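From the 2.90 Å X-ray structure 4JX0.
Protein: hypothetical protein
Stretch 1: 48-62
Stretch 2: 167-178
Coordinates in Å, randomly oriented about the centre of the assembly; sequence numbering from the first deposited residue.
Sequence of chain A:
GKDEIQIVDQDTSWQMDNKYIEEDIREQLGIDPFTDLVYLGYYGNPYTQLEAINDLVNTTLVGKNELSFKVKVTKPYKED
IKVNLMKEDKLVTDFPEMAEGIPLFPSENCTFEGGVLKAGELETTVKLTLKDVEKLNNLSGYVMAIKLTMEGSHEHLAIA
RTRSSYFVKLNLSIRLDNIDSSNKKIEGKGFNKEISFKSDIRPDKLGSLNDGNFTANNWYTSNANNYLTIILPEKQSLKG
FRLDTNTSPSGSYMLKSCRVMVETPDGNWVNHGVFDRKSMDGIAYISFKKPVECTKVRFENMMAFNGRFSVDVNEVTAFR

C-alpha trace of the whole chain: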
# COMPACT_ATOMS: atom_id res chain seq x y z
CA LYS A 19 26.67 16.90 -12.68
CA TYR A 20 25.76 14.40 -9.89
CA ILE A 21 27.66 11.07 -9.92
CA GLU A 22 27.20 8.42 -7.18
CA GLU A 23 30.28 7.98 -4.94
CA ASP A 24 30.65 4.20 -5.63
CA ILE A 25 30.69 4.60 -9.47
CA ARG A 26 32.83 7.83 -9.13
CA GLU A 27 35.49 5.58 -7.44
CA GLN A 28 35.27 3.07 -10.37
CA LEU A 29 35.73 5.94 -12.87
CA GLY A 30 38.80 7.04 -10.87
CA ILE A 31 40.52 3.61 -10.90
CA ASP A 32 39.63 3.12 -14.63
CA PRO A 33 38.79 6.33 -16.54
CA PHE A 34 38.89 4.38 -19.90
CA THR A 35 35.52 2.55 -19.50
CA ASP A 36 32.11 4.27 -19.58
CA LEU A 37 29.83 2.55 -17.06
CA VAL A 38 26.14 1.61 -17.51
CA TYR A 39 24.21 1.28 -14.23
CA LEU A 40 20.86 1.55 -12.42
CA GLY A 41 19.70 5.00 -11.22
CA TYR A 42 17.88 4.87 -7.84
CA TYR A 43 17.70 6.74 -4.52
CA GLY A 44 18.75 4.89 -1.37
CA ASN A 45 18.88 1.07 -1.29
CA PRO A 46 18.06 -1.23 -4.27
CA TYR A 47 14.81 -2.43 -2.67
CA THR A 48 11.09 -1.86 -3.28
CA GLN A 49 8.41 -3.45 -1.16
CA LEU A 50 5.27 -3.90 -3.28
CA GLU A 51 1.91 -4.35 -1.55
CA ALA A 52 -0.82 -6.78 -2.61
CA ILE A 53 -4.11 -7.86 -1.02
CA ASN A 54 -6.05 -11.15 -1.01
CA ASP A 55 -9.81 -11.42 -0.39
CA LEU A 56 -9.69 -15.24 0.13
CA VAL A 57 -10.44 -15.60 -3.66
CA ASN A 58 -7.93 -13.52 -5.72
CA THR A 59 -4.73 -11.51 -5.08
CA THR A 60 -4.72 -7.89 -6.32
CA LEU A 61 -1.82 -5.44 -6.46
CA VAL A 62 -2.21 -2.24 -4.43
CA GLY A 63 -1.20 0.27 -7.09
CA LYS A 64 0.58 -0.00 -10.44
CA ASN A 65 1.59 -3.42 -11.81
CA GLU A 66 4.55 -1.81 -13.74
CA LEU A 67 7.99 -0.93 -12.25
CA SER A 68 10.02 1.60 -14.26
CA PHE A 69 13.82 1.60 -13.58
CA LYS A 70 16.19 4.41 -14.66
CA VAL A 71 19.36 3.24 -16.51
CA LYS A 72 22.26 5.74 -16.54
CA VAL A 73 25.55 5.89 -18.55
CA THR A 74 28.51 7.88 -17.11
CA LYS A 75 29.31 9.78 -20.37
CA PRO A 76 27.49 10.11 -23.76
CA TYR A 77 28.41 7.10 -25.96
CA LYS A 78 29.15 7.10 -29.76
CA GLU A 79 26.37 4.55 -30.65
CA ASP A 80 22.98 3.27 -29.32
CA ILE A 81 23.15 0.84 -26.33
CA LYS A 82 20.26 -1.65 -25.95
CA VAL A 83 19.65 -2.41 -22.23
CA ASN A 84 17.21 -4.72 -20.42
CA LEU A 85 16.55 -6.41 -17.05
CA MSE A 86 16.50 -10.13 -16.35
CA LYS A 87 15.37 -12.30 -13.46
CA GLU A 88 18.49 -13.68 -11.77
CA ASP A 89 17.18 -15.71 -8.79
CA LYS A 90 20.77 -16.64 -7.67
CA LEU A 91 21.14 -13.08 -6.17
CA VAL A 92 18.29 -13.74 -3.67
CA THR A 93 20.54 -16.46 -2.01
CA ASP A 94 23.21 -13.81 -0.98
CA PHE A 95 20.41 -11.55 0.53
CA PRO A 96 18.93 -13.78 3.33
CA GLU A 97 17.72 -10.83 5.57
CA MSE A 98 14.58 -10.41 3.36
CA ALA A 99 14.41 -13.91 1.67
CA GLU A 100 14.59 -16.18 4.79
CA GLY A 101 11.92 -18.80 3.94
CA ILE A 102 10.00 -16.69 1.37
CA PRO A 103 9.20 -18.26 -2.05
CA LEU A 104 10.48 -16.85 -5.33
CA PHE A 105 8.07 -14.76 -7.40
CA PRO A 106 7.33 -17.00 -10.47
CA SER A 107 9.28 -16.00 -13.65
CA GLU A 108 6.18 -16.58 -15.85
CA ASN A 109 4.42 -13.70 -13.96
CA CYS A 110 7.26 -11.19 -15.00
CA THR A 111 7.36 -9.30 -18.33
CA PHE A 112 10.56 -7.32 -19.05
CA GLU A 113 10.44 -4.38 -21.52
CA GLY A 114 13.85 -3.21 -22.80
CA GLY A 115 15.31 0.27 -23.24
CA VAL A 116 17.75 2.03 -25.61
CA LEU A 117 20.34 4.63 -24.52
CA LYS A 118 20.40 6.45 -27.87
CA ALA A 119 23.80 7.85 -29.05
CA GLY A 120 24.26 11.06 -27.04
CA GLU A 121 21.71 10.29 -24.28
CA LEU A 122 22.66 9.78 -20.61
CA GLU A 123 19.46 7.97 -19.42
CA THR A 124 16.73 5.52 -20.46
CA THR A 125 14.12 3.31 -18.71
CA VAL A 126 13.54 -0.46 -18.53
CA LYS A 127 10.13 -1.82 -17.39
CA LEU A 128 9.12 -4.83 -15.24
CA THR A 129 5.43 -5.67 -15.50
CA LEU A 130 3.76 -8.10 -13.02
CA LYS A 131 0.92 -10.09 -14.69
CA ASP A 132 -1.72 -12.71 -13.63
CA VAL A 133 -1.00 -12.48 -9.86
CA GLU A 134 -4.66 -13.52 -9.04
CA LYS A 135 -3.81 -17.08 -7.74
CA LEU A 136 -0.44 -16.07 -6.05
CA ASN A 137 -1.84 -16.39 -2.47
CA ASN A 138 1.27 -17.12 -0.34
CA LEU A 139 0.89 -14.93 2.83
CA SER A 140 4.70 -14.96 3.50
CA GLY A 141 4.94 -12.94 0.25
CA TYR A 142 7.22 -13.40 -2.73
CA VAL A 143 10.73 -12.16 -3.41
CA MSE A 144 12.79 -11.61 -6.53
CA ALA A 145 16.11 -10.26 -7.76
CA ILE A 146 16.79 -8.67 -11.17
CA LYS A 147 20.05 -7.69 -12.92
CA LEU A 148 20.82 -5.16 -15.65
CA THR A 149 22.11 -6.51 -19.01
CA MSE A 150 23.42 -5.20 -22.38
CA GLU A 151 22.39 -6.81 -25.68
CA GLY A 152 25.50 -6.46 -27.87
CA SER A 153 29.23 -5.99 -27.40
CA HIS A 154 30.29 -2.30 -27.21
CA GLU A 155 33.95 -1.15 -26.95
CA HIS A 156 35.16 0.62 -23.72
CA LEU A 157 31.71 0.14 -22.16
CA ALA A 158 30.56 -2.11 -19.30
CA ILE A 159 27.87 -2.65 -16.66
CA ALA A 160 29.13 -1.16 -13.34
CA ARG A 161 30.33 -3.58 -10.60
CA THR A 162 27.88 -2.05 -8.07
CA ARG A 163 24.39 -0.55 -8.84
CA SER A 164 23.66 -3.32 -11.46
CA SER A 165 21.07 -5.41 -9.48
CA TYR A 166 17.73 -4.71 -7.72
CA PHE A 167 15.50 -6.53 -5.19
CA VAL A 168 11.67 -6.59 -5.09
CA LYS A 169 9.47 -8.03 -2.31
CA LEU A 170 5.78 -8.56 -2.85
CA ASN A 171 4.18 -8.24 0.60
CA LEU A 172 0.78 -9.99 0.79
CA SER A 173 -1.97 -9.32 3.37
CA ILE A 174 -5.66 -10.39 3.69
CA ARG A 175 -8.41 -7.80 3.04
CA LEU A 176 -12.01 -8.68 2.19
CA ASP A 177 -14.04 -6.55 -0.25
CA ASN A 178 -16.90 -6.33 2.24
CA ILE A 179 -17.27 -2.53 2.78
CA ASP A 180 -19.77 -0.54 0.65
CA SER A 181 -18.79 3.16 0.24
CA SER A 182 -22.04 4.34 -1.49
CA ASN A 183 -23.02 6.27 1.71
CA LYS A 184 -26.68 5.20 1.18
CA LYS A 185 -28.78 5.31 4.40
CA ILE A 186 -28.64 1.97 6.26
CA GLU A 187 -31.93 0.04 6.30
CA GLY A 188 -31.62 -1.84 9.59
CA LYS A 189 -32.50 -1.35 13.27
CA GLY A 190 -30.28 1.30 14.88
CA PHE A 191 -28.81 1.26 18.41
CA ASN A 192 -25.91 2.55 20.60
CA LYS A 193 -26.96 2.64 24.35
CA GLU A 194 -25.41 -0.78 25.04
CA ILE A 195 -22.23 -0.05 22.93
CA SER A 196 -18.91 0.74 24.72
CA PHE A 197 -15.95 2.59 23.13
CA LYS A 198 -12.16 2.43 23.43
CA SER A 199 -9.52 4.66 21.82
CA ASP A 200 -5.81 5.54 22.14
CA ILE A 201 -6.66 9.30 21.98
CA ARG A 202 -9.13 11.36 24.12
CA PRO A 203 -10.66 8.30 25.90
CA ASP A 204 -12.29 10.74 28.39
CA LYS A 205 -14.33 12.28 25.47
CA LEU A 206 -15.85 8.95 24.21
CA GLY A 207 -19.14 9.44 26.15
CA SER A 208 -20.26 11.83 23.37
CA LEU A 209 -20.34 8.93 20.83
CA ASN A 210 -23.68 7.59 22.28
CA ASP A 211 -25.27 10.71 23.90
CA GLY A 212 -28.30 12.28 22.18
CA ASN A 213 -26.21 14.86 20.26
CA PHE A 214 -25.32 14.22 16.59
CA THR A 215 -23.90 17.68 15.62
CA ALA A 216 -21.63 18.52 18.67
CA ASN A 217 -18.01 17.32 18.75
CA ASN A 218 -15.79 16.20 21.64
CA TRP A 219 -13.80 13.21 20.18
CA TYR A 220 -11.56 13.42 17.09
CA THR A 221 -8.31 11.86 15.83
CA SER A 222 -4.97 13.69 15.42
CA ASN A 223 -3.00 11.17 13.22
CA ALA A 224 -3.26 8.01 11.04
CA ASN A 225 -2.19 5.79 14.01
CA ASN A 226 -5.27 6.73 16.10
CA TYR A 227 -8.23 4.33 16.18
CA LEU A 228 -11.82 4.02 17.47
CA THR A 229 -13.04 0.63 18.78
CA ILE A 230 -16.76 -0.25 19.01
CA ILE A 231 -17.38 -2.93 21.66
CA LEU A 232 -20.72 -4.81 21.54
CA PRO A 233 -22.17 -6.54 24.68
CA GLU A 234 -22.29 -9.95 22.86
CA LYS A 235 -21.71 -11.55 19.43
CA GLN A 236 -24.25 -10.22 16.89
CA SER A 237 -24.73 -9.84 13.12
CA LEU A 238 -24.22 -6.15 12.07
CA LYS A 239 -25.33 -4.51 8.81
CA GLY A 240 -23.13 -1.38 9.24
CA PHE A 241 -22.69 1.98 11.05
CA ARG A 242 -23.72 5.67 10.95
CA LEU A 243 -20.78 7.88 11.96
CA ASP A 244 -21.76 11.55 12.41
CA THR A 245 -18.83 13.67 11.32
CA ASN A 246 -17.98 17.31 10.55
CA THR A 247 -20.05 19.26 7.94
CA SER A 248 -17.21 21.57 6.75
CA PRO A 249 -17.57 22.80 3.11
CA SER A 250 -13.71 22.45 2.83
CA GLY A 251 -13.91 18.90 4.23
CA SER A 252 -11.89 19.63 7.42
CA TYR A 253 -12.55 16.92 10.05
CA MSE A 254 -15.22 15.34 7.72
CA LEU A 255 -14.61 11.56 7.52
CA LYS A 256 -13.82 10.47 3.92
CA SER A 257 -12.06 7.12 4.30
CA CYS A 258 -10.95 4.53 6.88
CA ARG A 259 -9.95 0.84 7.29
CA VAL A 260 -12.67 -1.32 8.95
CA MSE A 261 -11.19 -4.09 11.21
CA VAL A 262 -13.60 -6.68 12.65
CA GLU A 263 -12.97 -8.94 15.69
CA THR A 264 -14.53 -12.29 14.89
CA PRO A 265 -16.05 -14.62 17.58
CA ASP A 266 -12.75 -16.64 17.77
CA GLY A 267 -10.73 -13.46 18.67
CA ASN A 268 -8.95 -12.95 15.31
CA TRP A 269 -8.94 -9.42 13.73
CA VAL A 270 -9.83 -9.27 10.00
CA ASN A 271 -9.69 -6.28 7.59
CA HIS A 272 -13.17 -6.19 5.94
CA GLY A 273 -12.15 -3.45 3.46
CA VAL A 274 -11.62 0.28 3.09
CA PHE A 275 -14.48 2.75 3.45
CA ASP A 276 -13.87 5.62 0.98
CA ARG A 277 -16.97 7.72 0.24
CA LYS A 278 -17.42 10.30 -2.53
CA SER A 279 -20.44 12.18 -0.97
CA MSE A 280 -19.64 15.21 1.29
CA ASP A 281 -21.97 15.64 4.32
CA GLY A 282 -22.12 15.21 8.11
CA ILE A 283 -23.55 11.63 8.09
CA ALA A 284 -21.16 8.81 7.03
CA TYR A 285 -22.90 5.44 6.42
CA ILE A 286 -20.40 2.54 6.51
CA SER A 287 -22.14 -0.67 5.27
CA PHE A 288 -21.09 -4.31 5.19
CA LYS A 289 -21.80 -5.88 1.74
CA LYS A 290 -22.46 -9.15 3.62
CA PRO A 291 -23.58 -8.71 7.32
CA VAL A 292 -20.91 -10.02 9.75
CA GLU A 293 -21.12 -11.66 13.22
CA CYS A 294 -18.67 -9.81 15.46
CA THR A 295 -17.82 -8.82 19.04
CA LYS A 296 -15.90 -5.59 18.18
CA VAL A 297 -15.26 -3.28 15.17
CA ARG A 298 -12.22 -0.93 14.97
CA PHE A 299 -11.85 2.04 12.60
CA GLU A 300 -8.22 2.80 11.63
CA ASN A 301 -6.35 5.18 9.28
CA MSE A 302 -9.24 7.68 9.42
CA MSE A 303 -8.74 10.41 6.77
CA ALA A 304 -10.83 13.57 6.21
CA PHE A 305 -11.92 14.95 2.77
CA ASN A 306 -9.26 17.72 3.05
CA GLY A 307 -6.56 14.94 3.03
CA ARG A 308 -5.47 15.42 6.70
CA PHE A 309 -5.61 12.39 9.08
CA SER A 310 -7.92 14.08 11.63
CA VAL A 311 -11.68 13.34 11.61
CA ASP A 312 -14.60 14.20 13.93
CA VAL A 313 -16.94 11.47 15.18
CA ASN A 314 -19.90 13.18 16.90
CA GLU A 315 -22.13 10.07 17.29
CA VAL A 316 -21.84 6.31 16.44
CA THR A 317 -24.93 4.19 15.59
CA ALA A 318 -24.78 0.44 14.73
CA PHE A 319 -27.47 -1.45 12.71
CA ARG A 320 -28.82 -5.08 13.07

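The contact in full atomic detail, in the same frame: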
# COMPACT_ATOMS: atom_id res chain seq x y z
N THR A 48 12.44 -2.39 -3.22
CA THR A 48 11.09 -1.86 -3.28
C THR A 48 10.17 -2.90 -2.75
O THR A 48 10.18 -4.03 -3.23
CB THR A 48 10.68 -1.46 -4.71
OG1 THR A 48 11.63 -0.54 -5.22
CG2 THR A 48 9.32 -0.78 -4.76
N GLN A 49 9.39 -2.54 -1.73
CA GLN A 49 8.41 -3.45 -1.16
C GLN A 49 7.08 -3.12 -1.80
O GLN A 49 6.58 -2.01 -1.63
CB GLN A 49 8.37 -3.34 0.36
CG GLN A 49 7.71 -4.54 1.02
CD GLN A 49 7.76 -4.47 2.52
OE1 GLN A 49 6.72 -4.43 3.19
NE2 GLN A 49 8.96 -4.47 3.09
N LEU A 50 6.55 -4.05 -2.60
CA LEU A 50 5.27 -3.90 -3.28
C LEU A 50 4.21 -4.48 -2.36
O LEU A 50 4.48 -5.44 -1.62
CB LEU A 50 5.27 -4.60 -4.65
CG LEU A 50 5.43 -3.70 -5.86
CD1 LEU A 50 6.68 -2.88 -5.77
CD2 LEU A 50 5.41 -4.51 -7.14
N GLU A 51 3.02 -3.90 -2.38
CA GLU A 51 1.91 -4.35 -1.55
C GLU A 51 0.82 -4.95 -2.42
O GLU A 51 0.51 -4.42 -3.50
CB GLU A 51 1.34 -3.20 -0.70
CG GLU A 51 2.31 -2.64 0.33
CD GLU A 51 2.83 -3.62 1.36
OE1 GLU A 51 2.04 -4.44 1.86
OE2 GLU A 51 4.05 -3.57 1.66
N ALA A 52 0.28 -6.06 -1.96
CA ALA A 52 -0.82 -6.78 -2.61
C ALA A 52 -1.83 -7.19 -1.54
O ALA A 52 -1.48 -7.24 -0.35
CB ALA A 52 -0.29 -8.00 -3.34
N ILE A 53 -3.07 -7.45 -1.96
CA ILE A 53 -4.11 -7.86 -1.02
C ILE A 53 -4.90 -9.04 -1.58
O ILE A 53 -5.15 -9.11 -2.78
CB ILE A 53 -5.07 -6.72 -0.59
CG1 ILE A 53 -5.78 -6.04 -1.80
CG2 ILE A 53 -4.36 -5.70 0.28
CD1 ILE A 53 -7.30 -6.29 -1.82
N ASN A 54 -5.27 -9.97 -0.68
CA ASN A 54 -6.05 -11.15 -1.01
C ASN A 54 -7.37 -11.09 -0.26
O ASN A 54 -7.41 -10.72 0.91
CB ASN A 54 -5.28 -12.42 -0.66
CG ASN A 54 -5.87 -13.68 -1.27
OD1 ASN A 54 -6.82 -14.26 -0.73
ND2 ASN A 54 -5.37 -14.10 -2.42
N ASP A 55 -8.46 -11.45 -0.95
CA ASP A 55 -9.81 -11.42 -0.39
C ASP A 55 -10.33 -12.84 -0.19
O ASP A 55 -11.54 -13.06 -0.23
CB ASP A 55 -10.72 -10.63 -1.33
CG ASP A 55 -10.85 -11.16 -2.75
OD1 ASP A 55 -10.15 -12.14 -3.09
OD2 ASP A 55 -11.60 -10.55 -3.55
N LEU A 56 -9.41 -13.82 0.01
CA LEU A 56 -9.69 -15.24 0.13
C LEU A 56 -10.20 -15.85 -1.20
O LEU A 56 -10.65 -17.00 -1.20
CB LEU A 56 -10.67 -15.54 1.28
CG LEU A 56 -10.36 -14.86 2.61
CD1 LEU A 56 -11.35 -15.28 3.66
CD2 LEU A 56 -8.95 -15.16 3.08
N VAL A 57 -10.05 -15.13 -2.33
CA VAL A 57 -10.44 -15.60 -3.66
C VAL A 57 -9.32 -15.27 -4.65
O VAL A 57 -8.78 -16.19 -5.27
CB VAL A 57 -11.80 -15.01 -4.13
CG1 VAL A 57 -12.30 -15.70 -5.40
CG2 VAL A 57 -12.86 -15.09 -3.04
N ASN A 58 -8.97 -13.98 -4.81
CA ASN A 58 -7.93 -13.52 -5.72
C ASN A 58 -7.01 -12.47 -5.09
O ASN A 58 -7.47 -11.62 -4.32
CB ASN A 58 -8.55 -12.89 -6.97
CG ASN A 58 -9.36 -13.84 -7.80
OD1 ASN A 58 -8.83 -14.76 -8.42
ND2 ASN A 58 -10.66 -13.62 -7.86
N THR A 59 -5.73 -12.49 -5.49
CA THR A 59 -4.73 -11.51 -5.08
C THR A 59 -4.80 -10.34 -6.06
O THR A 59 -4.97 -10.54 -7.26
CB THR A 59 -3.34 -12.14 -5.02
OG1 THR A 59 -3.36 -13.12 -3.99
CG2 THR A 59 -2.22 -11.13 -4.74
N THR A 60 -4.69 -9.12 -5.53
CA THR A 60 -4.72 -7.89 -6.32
C THR A 60 -3.58 -7.00 -5.88
O THR A 60 -3.36 -6.86 -4.68
CB THR A 60 -6.06 -7.15 -6.14
OG1 THR A 60 -7.14 -8.06 -6.34
CG2 THR A 60 -6.21 -5.98 -7.10
N LEU A 61 -2.89 -6.36 -6.82
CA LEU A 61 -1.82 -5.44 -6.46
C LEU A 61 -2.40 -4.11 -6.00
O LEU A 61 -3.34 -3.60 -6.62
CB LEU A 61 -0.88 -5.20 -7.64
CG LEU A 61 0.13 -6.31 -7.85
CD1 LEU A 61 0.45 -6.48 -9.30
CD2 LEU A 61 1.38 -6.07 -7.04
N VAL A 62 -1.84 -3.56 -4.93
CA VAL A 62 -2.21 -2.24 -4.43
C VAL A 62 -1.37 -1.26 -5.23
O VAL A 62 -0.17 -1.14 -4.96
CB VAL A 62 -1.96 -2.12 -2.91
CG1 VAL A 62 -2.29 -0.71 -2.41
CG2 VAL A 62 -2.74 -3.17 -2.14
N PHE A 167 16.32 -5.56 -5.92
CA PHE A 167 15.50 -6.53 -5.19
C PHE A 167 14.07 -6.03 -5.02
O PHE A 167 13.86 -4.85 -4.77
CB PHE A 167 16.12 -6.82 -3.82
CG PHE A 167 17.52 -7.37 -3.96
CD1 PHE A 167 17.72 -8.69 -4.32
CD2 PHE A 167 18.63 -6.54 -3.86
CE1 PHE A 167 19.01 -9.19 -4.51
CE2 PHE A 167 19.91 -7.04 -4.06
CZ PHE A 167 20.10 -8.36 -4.38
N VAL A 168 13.09 -6.92 -5.21
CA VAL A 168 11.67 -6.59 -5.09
C VAL A 168 11.02 -7.62 -4.20
O VAL A 168 11.26 -8.82 -4.38
CB VAL A 168 10.98 -6.51 -6.47
CG1 VAL A 168 9.52 -6.11 -6.34
CG2 VAL A 168 11.71 -5.54 -7.40
N LYS A 169 10.25 -7.16 -3.20
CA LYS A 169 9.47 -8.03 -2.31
C LYS A 169 8.02 -7.70 -2.48
O LYS A 169 7.63 -6.53 -2.35
CB LYS A 169 9.86 -7.93 -0.82
CG LYS A 169 8.95 -8.80 0.07
CD LYS A 169 9.41 -8.90 1.50
CE LYS A 169 8.54 -9.81 2.32
NZ LYS A 169 8.98 -9.85 3.73
N LEU A 170 7.21 -8.73 -2.74
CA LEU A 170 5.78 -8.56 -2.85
C LEU A 170 5.19 -8.98 -1.53
O LEU A 170 5.15 -10.17 -1.24
CB LEU A 170 5.24 -9.39 -4.02
CG LEU A 170 3.76 -9.24 -4.31
CD1 LEU A 170 3.40 -7.81 -4.64
CD2 LEU A 170 3.35 -10.15 -5.43
N ASN A 171 4.78 -8.00 -0.71
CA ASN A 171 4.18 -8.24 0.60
C ASN A 171 2.68 -8.50 0.39
O ASN A 171 2.01 -7.71 -0.28
CB ASN A 171 4.42 -7.05 1.54
CG ASN A 171 3.98 -7.31 2.97
OD1 ASN A 171 4.52 -8.18 3.66
ND2 ASN A 171 2.94 -6.60 3.44
N LEU A 172 2.17 -9.60 0.95
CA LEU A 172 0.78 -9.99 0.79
C LEU A 172 0.08 -9.97 2.13
O LEU A 172 0.65 -10.41 3.12
CB LEU A 172 0.74 -11.38 0.15
CG LEU A 172 -0.54 -11.73 -0.58
CD1 LEU A 172 -0.24 -12.38 -1.90
CD2 LEU A 172 -1.39 -12.62 0.25
N SER A 173 -1.16 -9.44 2.15
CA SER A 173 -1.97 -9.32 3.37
C SER A 173 -3.46 -9.51 3.03
O SER A 173 -3.89 -9.12 1.96
CB SER A 173 -1.74 -7.96 4.04
OG SER A 173 -1.68 -6.90 3.10
N ILE A 174 -4.24 -10.12 3.95
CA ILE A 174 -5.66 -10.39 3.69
C ILE A 174 -6.54 -9.14 3.93
O ILE A 174 -6.44 -8.47 4.97
CB ILE A 174 -6.20 -11.60 4.52
CG1 ILE A 174 -5.55 -12.91 4.03
CG2 ILE A 174 -7.73 -11.70 4.43
CD1 ILE A 174 -5.57 -14.01 5.07
N ARG A 175 -7.43 -8.88 2.97
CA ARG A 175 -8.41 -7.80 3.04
C ARG A 175 -9.63 -8.20 2.22
O ARG A 175 -9.55 -8.33 1.00
CB ARG A 175 -7.85 -6.46 2.55
CG ARG A 175 -8.86 -5.32 2.66
CD ARG A 175 -8.24 -3.96 2.38
NE ARG A 175 -8.29 -3.62 0.96
CZ ARG A 175 -7.62 -2.62 0.39
NH1 ARG A 175 -6.82 -1.85 1.13
NH2 ARG A 175 -7.74 -2.38 -0.91
N LEU A 176 -10.77 -8.32 2.88
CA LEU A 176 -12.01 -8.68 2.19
C LEU A 176 -12.56 -7.45 1.48
O LEU A 176 -12.20 -6.33 1.83
CB LEU A 176 -13.04 -9.24 3.18
CG LEU A 176 -12.54 -10.28 4.21
CD1 LEU A 176 -13.62 -10.62 5.18
CD2 LEU A 176 -12.02 -11.52 3.51
N ASP A 177 -13.38 -7.65 0.46
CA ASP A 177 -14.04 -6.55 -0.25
C ASP A 177 -15.45 -6.59 0.26
O ASP A 177 -16.36 -7.02 -0.45
CB ASP A 177 -13.92 -6.73 -1.78
CG ASP A 177 -14.69 -5.75 -2.64
OD1 ASP A 177 -14.97 -4.62 -2.16
OD2 ASP A 177 -15.05 -6.12 -3.79
N ASN A 178 -15.61 -6.25 1.56
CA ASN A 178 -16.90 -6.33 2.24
C ASN A 178 -17.34 -4.99 2.82
O ASN A 178 -18.18 -5.00 3.71
CB ASN A 178 -16.83 -7.37 3.36
CG ASN A 178 -18.17 -7.80 3.87
OD1 ASN A 178 -19.07 -8.10 3.09
ND2 ASN A 178 -18.35 -7.79 5.18

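The apolar centre of this contact gathers around Leu170. Its CD1 lies 3.7 Å from CB of Leu50, 3.9 Å from CB of Ala52 and 3.6 Å from CD2 of Leu61. One methyl group thus touches three residues of the first stretch. The small side chain of Ala52 sits between those of Leu50 and Asn54 on the same face of the sheet. Leu172 continues this layer, with CD1 3.7 Å from CG2 of Thr59. Further along, beyond the strand, Leu56 closes over the end: its CD2 is 3.9 Å from CG2 of Ile174, and its CD1 is 3.8 Å from CD2 of Leu176.

The backbones beneath are parallel strands, 48-54 and 167-174, paired in register from Thr48 with Val168 to Asn54 with Ile174. As is usual for parallel pairing, alternate residues of the first strand bond on both sides of their partner. Leu50 N donates to Lys169 O (2.7 Å), and Asn171 N donates to Leu50 O (2.7 Å). Ala52 N reaches Asn171 O at 2.9 Å, but the return bond from Ser173 N to Ala52 O is weak at 3.3 Å. The ladder tightens again where Arg175 N meets Asn54 O at 2.8 Å.

Asn54 also orders the turn that follows. Its ND2 donates to Thr59 OG1 (2.7 Å), and its OD1 accepts from Leu56 N (2.7 Å).

The other face is more polar. Ile53 is its apolar member, and its CG1 lies over one face of the Arg175 guanidinium. Lys169, with all four chi angles t, stands out from this face. The clearest polar side-chain pairing is Asn171 ND2 to Glu51 OE1, a nearly straight hydrogen bond of 2.8 Å. It joins residues that are already partners in the register and ties the two strands together at the polar edge.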